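Local coordinates for protein VMB-1 (Vibrio alginolyticus, PDB 6JV4) that probably inactivates beta-lactam antibiotics by hydrolysing their lactam ring as a zinc-dependent subclass B1 metallo-beta-lactamase of the periplasm, at residues T47-I52 with K71-K76; D90-N95 with Q115-S120; G133-F138 with I149-P154; G162-S167 with N186-V191. All blocks are in the same frame, centred on the assembly; numbering follows the deposited sequence.

Contact 1: residues T47-I52 with K71-K76; sequences TEAHMI and KGLTIK
A beta-alpha-beta crossover of the metallo-beta-lactamase fold is closed here: strand 48-52 leads into helix 58-70, and strand 74-79 returns parallel to lie beside it. Gly72, with positive phi, ends the helix in a Schellman motif, a place that favours glycine. Ala49 is hydrogen-bonded through both its N and its O to residues on either side of Ile75, the parallel pattern: Ala49 N donates to Thr74 O at 2.8 Å from above the carbonyl plane, and Ala49 O takes Lys76 N at 2.9 Å almost along the C=O axis. Thr74 N reaches Thr47 O at 3.0 Å just as directly. Ala49 and Ile75 share the face turned to the helix, where Ala49 and Leu73 touch Ile68. Met51, its chain extended beyond CG, crosses Ile75 obliquely, with CG 4.0 Å from Ile75 CD1. On the face of Glu48 and Thr74 long chains meet. Lys76, bent at chi2 (-64°), passes obliquely across Glu48, so that Lys76 CG lies 3.5 Å from Glu48 CD, and Lys76 CB comes within 3.6 Å of His50 CE1, whose ring is held by a hydrogen bond between ND1 and Ser77 OG. Glu48 OE2 sits 3.0 Å from Lys76 CE but 4.0 Å from Lys76 NZ. The salt bridge is thus long and contact is chiefly through lysine methylenes, as suits charged chains on a partly exposed face, where charges can stay hydrated.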
loop_
_atom_site.group_PDB
_atom_site.type_symbol
_atom_site.label_atom_id
_atom_site.label_comp_id
_atom_site.label_asym_id
_atom_site.label_seq_id
_atom_site.Cartn_x
_atom_site.Cartn_y
_atom_site.Cartn_z
ATOM N N THR A 47 -19.897 9.941 0.312
ATOM C CA THR A 47 -19.271 11.105 0.988
ATOM C C THR A 47 -18.156 10.641 1.922
ATOM O O THR A 47 -17.663 11.489 2.661
ATOM C CB THR A 47 -20.277 11.969 1.751
ATOM O OG1 THR A 47 -20.908 11.134 2.713
ATOM C CG2 THR A 47 -21.270 12.604 0.807
ATOM N N GLU A 48 -17.827 9.347 1.920
ATOM C CA GLU A 48 -16.775 8.828 2.822
ATOM C C GLU A 48 -15.509 8.587 1.993
ATOM O O GLU A 48 -15.589 8.156 0.845
ATOM C CB GLU A 48 -17.247 7.568 3.530
ATOM C CG GLU A 48 -18.523 7.799 4.329
ATOM C CD GLU A 48 -19.023 6.545 5.019
ATOM O OE1 GLU A 48 -18.810 5.434 4.485
ATOM O OE2 GLU A 48 -19.656 6.699 6.077
ATOM N N ALA A 49 -14.369 8.897 2.578
ATOM C CA ALA A 49 -13.067 8.628 1.945
ATOM C C ALA A 49 -12.283 7.689 2.841
ATOM O O ALA A 49 -12.454 7.686 4.085
ATOM C CB ALA A 49 -12.281 9.900 1.753
ATOM N N HIS A 50 -11.356 6.982 2.198
ATOM C CA HIS A 50 -10.556 5.950 2.869
ATOM C C HIS A 50 -9.142 6.012 2.332
ATOM O O HIS A 50 -8.985 6.229 1.123
ATOM C CB HIS A 50 -11.177 4.594 2.612
ATOM C CG HIS A 50 -12.605 4.496 3.024
ATOM N ND1 HIS A 50 -12.962 4.002 4.255
ATOM C CD2 HIS A 50 -13.752 4.769 2.365
ATOM C CE1 HIS A 50 -14.293 3.973 4.330
ATOM N NE2 HIS A 50 -14.788 4.422 3.194
ATOM N N MET A 51 -8.158 5.882 3.198
ATOM C CA MET A 51 -6.739 5.828 2.760
ATOM C C MET A 51 -6.278 4.386 2.644
ATOM O O MET A 51 -6.581 3.562 3.548
ATOM C CB MET A 51 -5.811 6.549 3.743
ATOM C CG MET A 51 -6.035 7.978 3.807
ATOM S SD MET A 51 -4.728 8.660 4.916
ATOM C CE MET A 51 -5.558 10.193 5.303
ATOM N N ILE A 52 -5.472 4.111 1.627
ATOM C CA ILE A 52 -4.671 2.884 1.498
ATOM C C ILE A 52 -3.212 3.342 1.596
ATOM O O ILE A 52 -2.772 4.011 0.662
ATOM C CB ILE A 52 -5.002 2.129 0.197
ATOM C CG1 ILE A 52 -6.484 1.710 0.169
ATOM C CG2 ILE A 52 -4.064 0.946 0.052
ATOM C CD1 ILE A 52 -6.875 1.115 -1.148
ATOM N N LYS A 71 -12.964 18.722 0.057
ATOM C CA LYS A 71 -13.842 18.202 -1.025
ATOM C C LYS A 71 -15.229 17.868 -0.470
ATOM O O LYS A 71 -16.051 17.357 -1.227
ATOM C CB LYS A 71 -13.201 16.997 -1.713
ATOM C CG LYS A 71 -12.095 17.350 -2.681
ATOM C CD LYS A 71 -11.359 16.156 -3.252
ATOM C CE LYS A 71 -12.231 15.156 -3.989
ATOM N NZ LYS A 71 -12.745 15.707 -5.267
ATOM N N GLY A 72 -15.476 18.132 0.805
ATOM C CA GLY A 72 -16.746 17.812 1.479
ATOM C C GLY A 72 -16.846 16.341 1.863
ATOM O O GLY A 72 -17.946 15.880 2.162
ATOM N N LEU A 73 -15.722 15.634 1.943
ATOM C CA LEU A 73 -15.708 14.202 2.331
ATOM C C LEU A 73 -15.294 14.036 3.793
ATOM O O LEU A 73 -14.596 14.898 4.319
ATOM C CB LEU A 73 -14.727 13.491 1.399
ATOM C CG LEU A 73 -15.011 13.599 -0.095
ATOM C CD1 LEU A 73 -13.863 13.012 -0.903
ATOM C CD2 LEU A 73 -16.336 12.924 -0.470
ATOM N N THR A 74 -15.758 12.960 4.424
ATOM C CA THR A 74 -15.354 12.494 5.768
ATOM C C THR A 74 -14.289 11.394 5.601
ATOM O O THR A 74 -14.578 10.374 4.939
ATOM C CB THR A 74 -16.531 11.922 6.552
ATOM O OG1 THR A 74 -17.435 13.017 6.649
ATOM C CG2 THR A 74 -16.184 11.481 7.952
ATOM N N ILE A 75 -13.140 11.565 6.236
ATOM C CA ILE A 75 -12.109 10.495 6.244
ATOM C C ILE A 75 -12.527 9.466 7.299
ATOM O O ILE A 75 -12.428 9.750 8.509
ATOM C CB ILE A 75 -10.707 11.116 6.409
ATOM C CG1 ILE A 75 -9.666 10.015 6.641
ATOM C CG2 ILE A 75 -10.660 12.178 7.515
ATOM C CD1 ILE A 75 -9.435 9.141 5.457
ATOM N N LYS A 76 -12.991 8.307 6.846
ATOM C CA LYS A 76 -13.631 7.243 7.657
ATOM C C LYS A 76 -12.597 6.252 8.183
ATOM O O LYS A 76 -12.699 5.801 9.348
ATOM C CB LYS A 76 -14.673 6.452 6.855
ATOM C CG LYS A 76 -16.064 7.061 6.904
ATOM C CD LYS A 76 -16.655 7.067 8.309
ATOM C CE LYS A 76 -17.989 7.775 8.380
ATOM N NZ LYS A 76 -18.550 7.714 9.751
#

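Contact 2: residues D90-N95 with Q115-S120; sequences DIPLLN and QKEVSS
The amide of Asn95 and the carboxylate of Glu117 meet tip to tip, their planes 38° apart. Glu117 OE2 lies in the amide plane, 2.8 Å from Asn95 ND2 along a nearly straight N-H (164°), yet the same bond reaches the carboxylate from above its own plane. Asn95 ND2 also makes a weak bond to Val118 O at 3.2 Å, so the amide spans a side chain and the backbone of one loop. At the other end of the amide, Asn95 OD1 is bonded to Thr101 OG1, which fixes the amide's rotation; Thr101 OG1 also binds Ser120 N. Helix 91-96 is thereby tied to the loop that leaves helix 105-113, through a Schellman motif at Gln115, for strand 121-123 at the sheet edge. Glu117 gets across because CG is anti to its backbone N (chi1 -172°) and the rest of the chain is extended. The side chains of Glu117 and Pro92 pass in opposite directions, with Glu117 OE1 3.5 Å from Pro92 CB. Proline fits the first helical turn, where a missing N-H costs nothing, and the helix's positive end could modestly favour the ionised carboxylate. Ile91 CG2 lies against the loop backbone, 3.7 Å from both Glu117 O and Val118 O, and this buried side chain also touches Leu111 and Val80.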
loop_
_atom_site.group_PDB
_atom_site.type_symbol
_atom_site.label_atom_id
_atom_site.label_comp_id
_atom_site.label_asym_id
_atom_site.label_seq_id
_atom_site.Cartn_x
_atom_site.Cartn_y
_atom_site.Cartn_z
ATOM N N ASP A 90 1.819 6.994 9.713
ATOM C CA ASP A 90 0.932 7.945 10.436
ATOM C C ASP A 90 -0.224 7.248 11.146
ATOM O O ASP A 90 -1.212 7.931 11.475
ATOM C CB ASP A 90 0.572 9.119 9.529
ATOM C CG ASP A 90 1.666 10.164 9.525
ATOM O OD1 ASP A 90 2.111 10.569 10.645
ATOM O OD2 ASP A 90 2.046 10.595 8.428
ATOM N N ILE A 91 -0.081 5.987 11.557
ATOM C CA ILE A 91 -1.096 5.365 12.449
ATOM C C ILE A 91 -1.338 6.241 13.690
ATOM O O ILE A 91 -2.504 6.431 14.074
ATOM C CB ILE A 91 -0.692 3.926 12.763
ATOM C CG1 ILE A 91 -0.957 3.011 11.556
ATOM C CG2 ILE A 91 -1.394 3.417 13.986
ATOM C CD1 ILE A 91 -0.548 1.600 11.829
ATOM N N PRO A 92 -0.295 6.749 14.405
ATOM C CA PRO A 92 -0.538 7.510 15.619
ATOM C C PRO A 92 -1.412 8.730 15.344
ATOM O O PRO A 92 -2.373 8.951 16.099
ATOM C CB PRO A 92 0.873 7.868 16.108
ATOM C CG PRO A 92 1.733 6.741 15.557
ATOM C CD PRO A 92 1.137 6.487 14.189
ATOM N N LEU A 93 -1.098 9.498 14.302
ATOM C CA LEU A 93 -1.894 10.685 13.925
ATOM C C LEU A 93 -3.330 10.255 13.662
ATOM O O LEU A 93 -4.249 10.939 14.150
ATOM C CB LEU A 93 -1.301 11.375 12.698
ATOM C CG LEU A 93 -2.136 12.527 12.164
ATOM C CD1 LEU A 93 -2.222 13.664 13.209
ATOM C CD2 LEU A 93 -1.597 13.028 10.855
ATOM N N LEU A 94 -3.546 9.199 12.857
ATOM C CA LEU A 94 -4.944 8.838 12.515
ATOM C C LEU A 94 -5.670 8.376 13.778
ATOM O O LEU A 94 -6.864 8.759 13.969
ATOM C CB LEU A 94 -4.949 7.753 11.436
ATOM C CG LEU A 94 -4.344 8.141 10.095
ATOM C CD1 LEU A 94 -4.388 6.976 9.113
ATOM C CD2 LEU A 94 -5.006 9.333 9.469
ATOM N N ASN A 95 -4.997 7.630 14.636
ATOM C CA ASN A 95 -5.621 7.119 15.883
ATOM C C ASN A 95 -5.982 8.332 16.767
ATOM O O ASN A 95 -7.113 8.355 17.306
ATOM C CB ASN A 95 -4.721 6.106 16.571
ATOM C CG ASN A 95 -4.748 4.723 15.932
ATOM O OD1 ASN A 95 -5.550 4.449 15.013
ATOM N ND2 ASN A 95 -3.815 3.884 16.373
ATOM N N GLN A 115 8.062 -1.475 18.831
ATOM C CA GLN A 115 7.544 -0.447 19.761
ATOM C C GLN A 115 6.850 0.664 18.966
ATOM O O GLN A 115 7.060 1.846 19.259
ATOM C CB GLN A 115 8.708 0.143 20.581
ATOM C CG GLN A 115 8.215 0.900 21.791
ATOM C CD GLN A 115 8.136 -0.034 22.956
ATOM O OE1 GLN A 115 7.625 -1.142 22.842
ATOM N NE2 GLN A 115 8.750 0.375 24.059
ATOM N N LYS A 116 5.987 0.292 18.021
ATOM C CA LYS A 116 5.108 1.223 17.281
ATOM C C LYS A 116 3.656 0.968 17.678
ATOM O O LYS A 116 3.281 -0.200 18.003
ATOM C CB LYS A 116 5.260 0.999 15.778
ATOM C CG LYS A 116 6.664 1.210 15.249
ATOM C CD LYS A 116 6.900 2.660 14.949
ATOM C CE LYS A 116 8.157 2.941 14.160
ATOM N NZ LYS A 116 9.205 3.460 15.066
ATOM N N GLU A 117 2.861 2.031 17.609
ATOM C CA GLU A 117 1.424 1.953 17.936
ATOM C C GLU A 117 0.765 1.024 16.911
ATOM O O GLU A 117 1.010 1.212 15.726
ATOM C CB GLU A 117 0.828 3.356 17.887
ATOM C CG GLU A 117 -0.602 3.435 18.399
ATOM C CD GLU A 117 -1.129 4.861 18.508
ATOM O OE1 GLU A 117 -0.303 5.750 18.674
ATOM O OE2 GLU A 117 -2.358 5.077 18.384
ATOM N N VAL A 118 -0.108 0.145 17.383
ATOM C CA VAL A 118 -0.882 -0.797 16.539
ATOM C C VAL A 118 -2.122 -0.095 16.026
ATOM O O VAL A 118 -2.543 0.957 16.550
ATOM C CB VAL A 118 -1.195 -2.097 17.299
ATOM C CG1 VAL A 118 0.080 -2.829 17.670
ATOM C CG2 VAL A 118 -2.110 -1.891 18.496
ATOM N N SER A 119 -2.708 -0.675 14.991
ATOM C CA SER A 119 -3.975 -0.196 14.391
ATOM C C SER A 119 -5.089 -0.269 15.434
ATOM O O SER A 119 -5.013 -1.073 16.408
ATOM C CB SER A 119 -4.306 -1.008 13.159
ATOM O OG SER A 119 -4.761 -2.308 13.508
ATOM N N SER A 120 -6.142 0.498 15.202
ATOM C CA SER A 120 -7.344 0.460 16.077
ATOM C C SER A 120 -8.123 -0.837 15.828
ATOM O O SER A 120 -8.805 -1.347 16.726
ATOM C CB SER A 120 -8.168 1.695 15.876
ATOM O OG SER A 120 -8.762 1.777 14.582
#

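Contact 3: residues G133-F138 with I149-P154; sequences GVASVF and IVVWLP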
loop_
_atom_site.group_PDB
_atom_site.type_symbol
_atom_site.label_atom_id
_atom_site.label_comp_id
_atom_site.label_asym_id
_atom_site.label_seq_id
_atom_site.Cartn_x
_atom_site.Cartn_y
_atom_site.Cartn_z
ATOM N N GLY A 133 -18.040 -3.881 -1.022
ATOM C CA GLY A 133 -18.272 -3.857 -2.481
ATOM C C GLY A 133 -17.255 -3.013 -3.240
ATOM O O GLY A 133 -17.445 -2.815 -4.471
ATOM N N VAL A 134 -16.268 -2.436 -2.548
ATOM C CA VAL A 134 -15.403 -1.375 -3.149
ATOM C C VAL A 134 -13.923 -1.752 -3.006
ATOM O O VAL A 134 -13.163 -1.404 -3.895
ATOM C CB VAL A 134 -15.684 -0.012 -2.501
ATOM C CG1 VAL A 134 -14.784 1.103 -3.010
ATOM C CG2 VAL A 134 -17.144 0.347 -2.745
ATOM N N ALA A 135 -13.523 -2.272 -1.855
ATOM C CA ALA A 135 -12.093 -2.544 -1.589
ATOM C C ALA A 135 -11.944 -3.820 -0.777
ATOM O O ALA A 135 -12.476 -3.880 0.343
ATOM C CB ALA A 135 -11.411 -1.384 -0.935
ATOM N N SER A 136 -11.142 -4.758 -1.305
ATOM C CA SER A 136 -10.915 -6.092 -0.724
ATOM C C SER A 136 -9.436 -6.267 -0.398
ATOM O O SER A 136 -8.629 -6.120 -1.316
ATOM C CB SER A 136 -11.345 -7.180 -1.691
ATOM O OG SER A 136 -12.697 -6.929 -2.076
ATOM N N VAL A 137 -9.140 -6.590 0.838
ATOM C CA VAL A 137 -7.756 -6.946 1.272
ATOM C C VAL A 137 -7.490 -8.407 0.991
ATOM O O VAL A 137 -8.372 -9.287 1.220
ATOM C CB VAL A 137 -7.586 -6.646 2.764
ATOM C CG1 VAL A 137 -6.323 -7.281 3.326
ATOM C CG2 VAL A 137 -7.598 -5.153 3.001
ATOM N N PHE A 138 -6.321 -8.703 0.455
ATOM C CA PHE A 138 -5.878 -10.089 0.255
ATOM C C PHE A 138 -4.461 -10.233 0.794
ATOM O O PHE A 138 -3.599 -9.451 0.410
ATOM C CB PHE A 138 -5.906 -10.506 -1.207
ATOM C CG PHE A 138 -5.387 -11.893 -1.475
ATOM C CD1 PHE A 138 -6.006 -13.014 -0.945
ATOM C CD2 PHE A 138 -4.309 -12.109 -2.304
ATOM C CE1 PHE A 138 -5.544 -14.295 -1.223
ATOM C CE2 PHE A 138 -3.878 -13.379 -2.629
ATOM C CZ PHE A 138 -4.482 -14.492 -2.073
ATOM N N ILE A 149 0.194 -6.992 2.508
ATOM C CA ILE A 149 -1.113 -7.282 1.861
ATOM C C ILE A 149 -1.257 -6.467 0.593
ATOM O O ILE A 149 -0.598 -5.432 0.409
ATOM C CB ILE A 149 -2.269 -6.966 2.847
ATOM C CG1 ILE A 149 -2.185 -5.570 3.423
ATOM C CG2 ILE A 149 -2.306 -8.014 3.954
ATOM C CD1 ILE A 149 -3.452 -5.099 4.127
ATOM N N VAL A 150 -2.175 -6.907 -0.271
ATOM C CA VAL A 150 -2.578 -6.110 -1.437
ATOM C C VAL A 150 -4.052 -5.742 -1.254
ATOM O O VAL A 150 -4.765 -6.386 -0.459
ATOM C CB VAL A 150 -2.316 -6.868 -2.749
ATOM C CG1 VAL A 150 -0.834 -7.207 -2.902
ATOM C CG2 VAL A 150 -3.209 -8.097 -2.889
ATOM N N VAL A 151 -4.468 -4.752 -2.016
ATOM C CA VAL A 151 -5.861 -4.272 -1.916
ATOM C C VAL A 151 -6.409 -4.185 -3.324
ATOM O O VAL A 151 -5.793 -3.526 -4.163
ATOM C CB VAL A 151 -5.970 -2.945 -1.170
ATOM C CG1 VAL A 151 -7.444 -2.586 -0.977
ATOM C CG2 VAL A 151 -5.222 -3.002 0.159
ATOM N N TRP A 152 -7.531 -4.853 -3.553
ATOM C CA TRP A 152 -8.222 -4.909 -4.854
ATOM C C TRP A 152 -9.436 -4.012 -4.881
ATOM O O TRP A 152 -10.186 -4.053 -3.933
ATOM C CB TRP A 152 -8.649 -6.353 -5.102
ATOM C CG TRP A 152 -9.445 -6.621 -6.348
ATOM C CD1 TRP A 152 -10.666 -7.230 -6.358
ATOM C CD2 TRP A 152 -9.069 -6.458 -7.730
ATOM N NE1 TRP A 152 -11.091 -7.435 -7.648
ATOM C CE2 TRP A 152 -10.139 -6.952 -8.512
ATOM C CE3 TRP A 152 -7.948 -5.951 -8.405
ATOM C CZ2 TRP A 152 -10.073 -7.022 -9.905
ATOM C CZ3 TRP A 152 -7.909 -5.962 -9.778
ATOM C CH2 TRP A 152 -8.960 -6.504 -10.536
ATOM N N LEU A 153 -9.576 -3.211 -5.934
ATOM C CA LEU A 153 -10.729 -2.306 -6.118
ATOM C C LEU A 153 -11.508 -2.887 -7.295
ATOM O O LEU A 153 -11.148 -2.657 -8.440
ATOM C CB LEU A 153 -10.226 -0.894 -6.402
ATOM C CG LEU A 153 -9.258 -0.309 -5.381
ATOM C CD1 LEU A 153 -8.914 1.152 -5.718
ATOM C CD2 LEU A 153 -9.766 -0.434 -3.984
ATOM N N PRO A 154 -12.510 -3.755 -7.026
ATOM C CA PRO A 154 -13.147 -4.526 -8.078
ATOM C C PRO A 154 -13.870 -3.642 -9.101
ATOM O O PRO A 154 -13.957 -4.056 -10.273
ATOM C CB PRO A 154 -14.117 -5.439 -7.281
ATOM C CG PRO A 154 -14.363 -4.730 -5.979
ATOM C CD PRO A 154 -12.974 -4.169 -5.690
#
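Strands 135-138 and 150-153 run antiparallel, their short axes 151° apart and 4.5 Å at closest approach, with Ser136-Trp152 and Phe138-Val150 as hydrogen-bonded pairs flanking the non-hydrogen-bonded pair Val137-Val151. They form a beta hairpin in the five-stranded sheet of the metallo-beta-lactamase fold, and the long connection between them carries the zinc ligand His144. Four nearly straight N-H...O bonds join them. Trp152 N lies 2.8 Å from Ser136 O. Val150 N lies 3.0 Å from Phe138 O. Val134 and Ala135 both face Ile131 in a classic beta bulge. On the face of Val137 and Val151 the side chains are wholly aliphatic, as suits a buried layer. The side chains of Val137 and Ile149 cross obliquely; Val137 CG1, anti to its backbone N, meets Ile149 CD1 at 3.7 Å, while the small Ala135 CB admits Leu153 CD2 at 3.6 Å. The other face is more mixed: Phe138 and Trp152 both turn CG anti to the backbone N and carry their rings away from the partner strand, Phe138 to a cation-pi contact with Arg194 and Trp152 to the ring of Tyr195. Val150 CG2 lies at the edge of the Phe138 ring. Ser136 OG is satisfied by Glu129 OE2. Just past the strand, Pro154 CD lies 3.3 Å from Val134 O, and Pro154 CA sits over one face of the Trp152 indole, offset toward the rim.

Contact 4: residues G162-S167 with N186-V191; sequences GCFVKS and NSMQKV. With ZN (zinc ion), chain F.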
loop_
_atom_site.group_PDB
_atom_site.type_symbol
_atom_site.label_atom_id
_atom_site.label_comp_id
_atom_site.label_asym_id
_atom_site.label_seq_id
_atom_site.Cartn_x
_atom_site.Cartn_y
_atom_site.Cartn_z
ATOM N N GLY A 162 1.306 -2.253 -3.294
ATOM C CA GLY A 162 2.193 -1.789 -2.235
ATOM C C GLY A 162 3.603 -2.271 -2.460
ATOM O O GLY A 162 3.998 -2.568 -3.629
ATOM N N CYS A 163 4.389 -2.392 -1.405
ATOM C CA CYS A 163 5.818 -2.713 -1.594
ATOM C C CYS A 163 6.072 -4.167 -1.973
ATOM O O CYS A 163 7.200 -4.486 -2.333
ATOM C CB CYS A 163 6.622 -2.262 -0.399
ATOM S SG CYS A 163 6.566 -0.448 -0.322
ATOM N N PHE A 164 5.043 -5.023 -1.939
ATOM C CA PHE A 164 5.077 -6.382 -2.492
ATOM C C PHE A 164 5.257 -6.358 -4.006
ATOM O O PHE A 164 5.690 -7.437 -4.564
ATOM C CB PHE A 164 3.748 -7.029 -2.139
ATOM C CG PHE A 164 3.550 -8.460 -2.556
ATOM C CD1 PHE A 164 4.228 -9.477 -1.905
ATOM C CD2 PHE A 164 2.643 -8.775 -3.558
ATOM C CE1 PHE A 164 4.025 -10.798 -2.253
ATOM C CE2 PHE A 164 2.503 -10.097 -3.953
ATOM C CZ PHE A 164 3.156 -11.108 -3.277
ATOM N N VAL A 165 4.894 -5.265 -4.670
ATOM C CA VAL A 165 5.028 -5.167 -6.159
ATOM C C VAL A 165 6.058 -4.081 -6.492
ATOM O O VAL A 165 5.937 -2.939 -6.019
ATOM C CB VAL A 165 3.684 -4.908 -6.852
ATOM C CG1 VAL A 165 3.833 -4.780 -8.358
ATOM C CG2 VAL A 165 2.676 -5.983 -6.450
ATOM N N LYS A 166 7.046 -4.455 -7.311
ATOM C CA LYS A 166 8.055 -3.489 -7.802
ATOM C C LYS A 166 7.553 -2.880 -9.114
ATOM O O LYS A 166 6.714 -3.461 -9.804
ATOM C CB LYS A 166 9.394 -4.203 -8.034
ATOM C CG LYS A 166 9.927 -4.988 -6.847
ATOM C CD LYS A 166 10.067 -4.155 -5.577
ATOM C CE LYS A 166 11.134 -3.088 -5.627
ATOM N NZ LYS A 166 11.304 -2.446 -4.292
ATOM N N SER A 167 8.120 -1.751 -9.478
ATOM C CA SER A 167 7.792 -1.128 -10.764
ATOM C C SER A 167 8.465 -1.925 -11.876
ATOM O O SER A 167 9.431 -2.642 -11.652
ATOM C CB SER A 167 8.206 0.323 -10.807
ATOM O OG SER A 167 9.620 0.414 -10.911
ATOM N N ASN A 186 6.096 -17.434 -4.965
ATOM C CA ASN A 186 4.882 -18.235 -4.698
ATOM C C ASN A 186 3.752 -17.285 -4.266
ATOM O O ASN A 186 2.623 -17.382 -4.748
ATOM C CB ASN A 186 5.109 -19.298 -3.621
ATOM C CG ASN A 186 3.925 -20.233 -3.483
ATOM O OD1 ASN A 186 3.462 -20.816 -4.468
ATOM N ND2 ASN A 186 3.396 -20.367 -2.279
ATOM N N SER A 187 4.034 -16.377 -3.355
ATOM C CA SER A 187 3.017 -15.378 -2.943
ATOM C C SER A 187 2.540 -14.599 -4.162
ATOM O O SER A 187 1.355 -14.333 -4.291
ATOM C CB SER A 187 3.631 -14.463 -1.922
ATOM O OG SER A 187 4.041 -15.238 -0.792
ATOM N N MET A 188 3.474 -14.193 -5.017
ATOM C CA MET A 188 3.124 -13.433 -6.243
ATOM C C MET A 188 2.221 -14.269 -7.177
ATOM O O MET A 188 1.289 -13.669 -7.800
ATOM C CB MET A 188 4.365 -12.952 -6.988
ATOM C CG MET A 188 4.010 -11.948 -8.104
ATOM S SD MET A 188 3.142 -10.455 -7.495
ATOM C CE MET A 188 4.443 -9.699 -6.553
ATOM N N GLN A 189 2.499 -15.563 -7.311
ATOM C CA GLN A 189 1.654 -16.423 -8.166
ATOM C C GLN A 189 0.224 -16.415 -7.646
ATOM O O GLN A 189 -0.712 -16.445 -8.469
ATOM C CB GLN A 189 2.197 -17.836 -8.300
ATOM C CG GLN A 189 1.508 -18.579 -9.435
ATOM C CD GLN A 189 1.828 -17.980 -10.779
ATOM O OE1 GLN A 189 2.980 -17.645 -11.068
ATOM N NE2 GLN A 189 0.828 -17.909 -11.647
ATOM N N LYS A 190 0.012 -16.389 -6.308
ATOM C CA LYS A 190 -1.367 -16.322 -5.762
ATOM C C LYS A 190 -2.060 -15.061 -6.255
ATOM O O LYS A 190 -3.247 -15.110 -6.632
ATOM C CB LYS A 190 -1.325 -16.417 -4.235
ATOM C CG LYS A 190 -0.814 -17.770 -3.765
ATOM C CD LYS A 190 -0.846 -17.894 -2.277
ATOM C CE LYS A 190 -0.267 -19.213 -1.835
ATOM N NZ LYS A 190 0.180 -19.069 -0.431
ATOM N N VAL A 191 -1.343 -13.933 -6.263
ATOM C CA VAL A 191 -1.908 -12.640 -6.717
ATOM C C VAL A 191 -2.184 -12.723 -8.217
ATOM O O VAL A 191 -3.218 -12.263 -8.638
ATOM C CB VAL A 191 -0.986 -11.480 -6.323
ATOM C CG1 VAL A 191 -1.481 -10.161 -6.888
ATOM C CG2 VAL A 191 -0.872 -11.421 -4.819
HETATM ZN ZN ZN F . 8.533 0.615 0.398
#
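Phe164 sets CG anti to its backbone N (chi1 -178°) and so extends its ring toward helix 184-194, while Met188, also anti at chi1 but bent at chi2 and chi3 (59° and 67°), folds its methyl back past that ring. The two side chains slide by in opposite directions. Met188 CE comes to 3.3 Å from Phe164 CE2 and equally 3.3 Å from Phe164 O, a tight fit. Met188 SD stands obliquely off the ring, 4.6 Å from the Phe164 centroid, in a Met-aromatic contact. Ser187 CB meets the ring's edge, 3.6 Å from Phe164 CZ, and Val191 CG2 closes on Phe164 CE2 at 3.7 Å. Serine is small enough to let the ring tip reach the helix backbone, and its buried OG is satisfied by Ala142 O. Trp184 stacks on the Phe164 ring and gives its NE1 hydrogen to Phe164 O, so ring and carbonyl are held by one residue. Val165 CG2 adds a looser touch to Met188 CE. Phe164 is the third residue of a type I turn, Gly162 to Val165, whose second residue, Cys163, turns SG to the zinc. With Asp86 and His205, Cys163 supplies the protein ligands of the Asp-Cys-His site typical of subclass B1 enzymes.

In the fold
Contact 4 is wholly buried and holds a zinc ligand, Cys163; contacts 1, 2 and 3 are partly buried, and contact 1 lies far from the metals. Contacts 1 and 3 are backbone pairings, parallel in the seven-stranded sheet and antiparallel in the five-stranded one. These sheets meet where Ile52 of contact 1 packs on Val151 of contact 3. Contact 2, at the outer end of the larger sheet, relies on side-chain polarity, and its Leu94 touches Met51 of contact 1. Contact 4 is apolar, with one Met-aromatic contact; Val150 and Phe138 of contact 3 reach Phe164 and Val191 there, respectively, joining the hairpin to the zinc-binding turn and its helix.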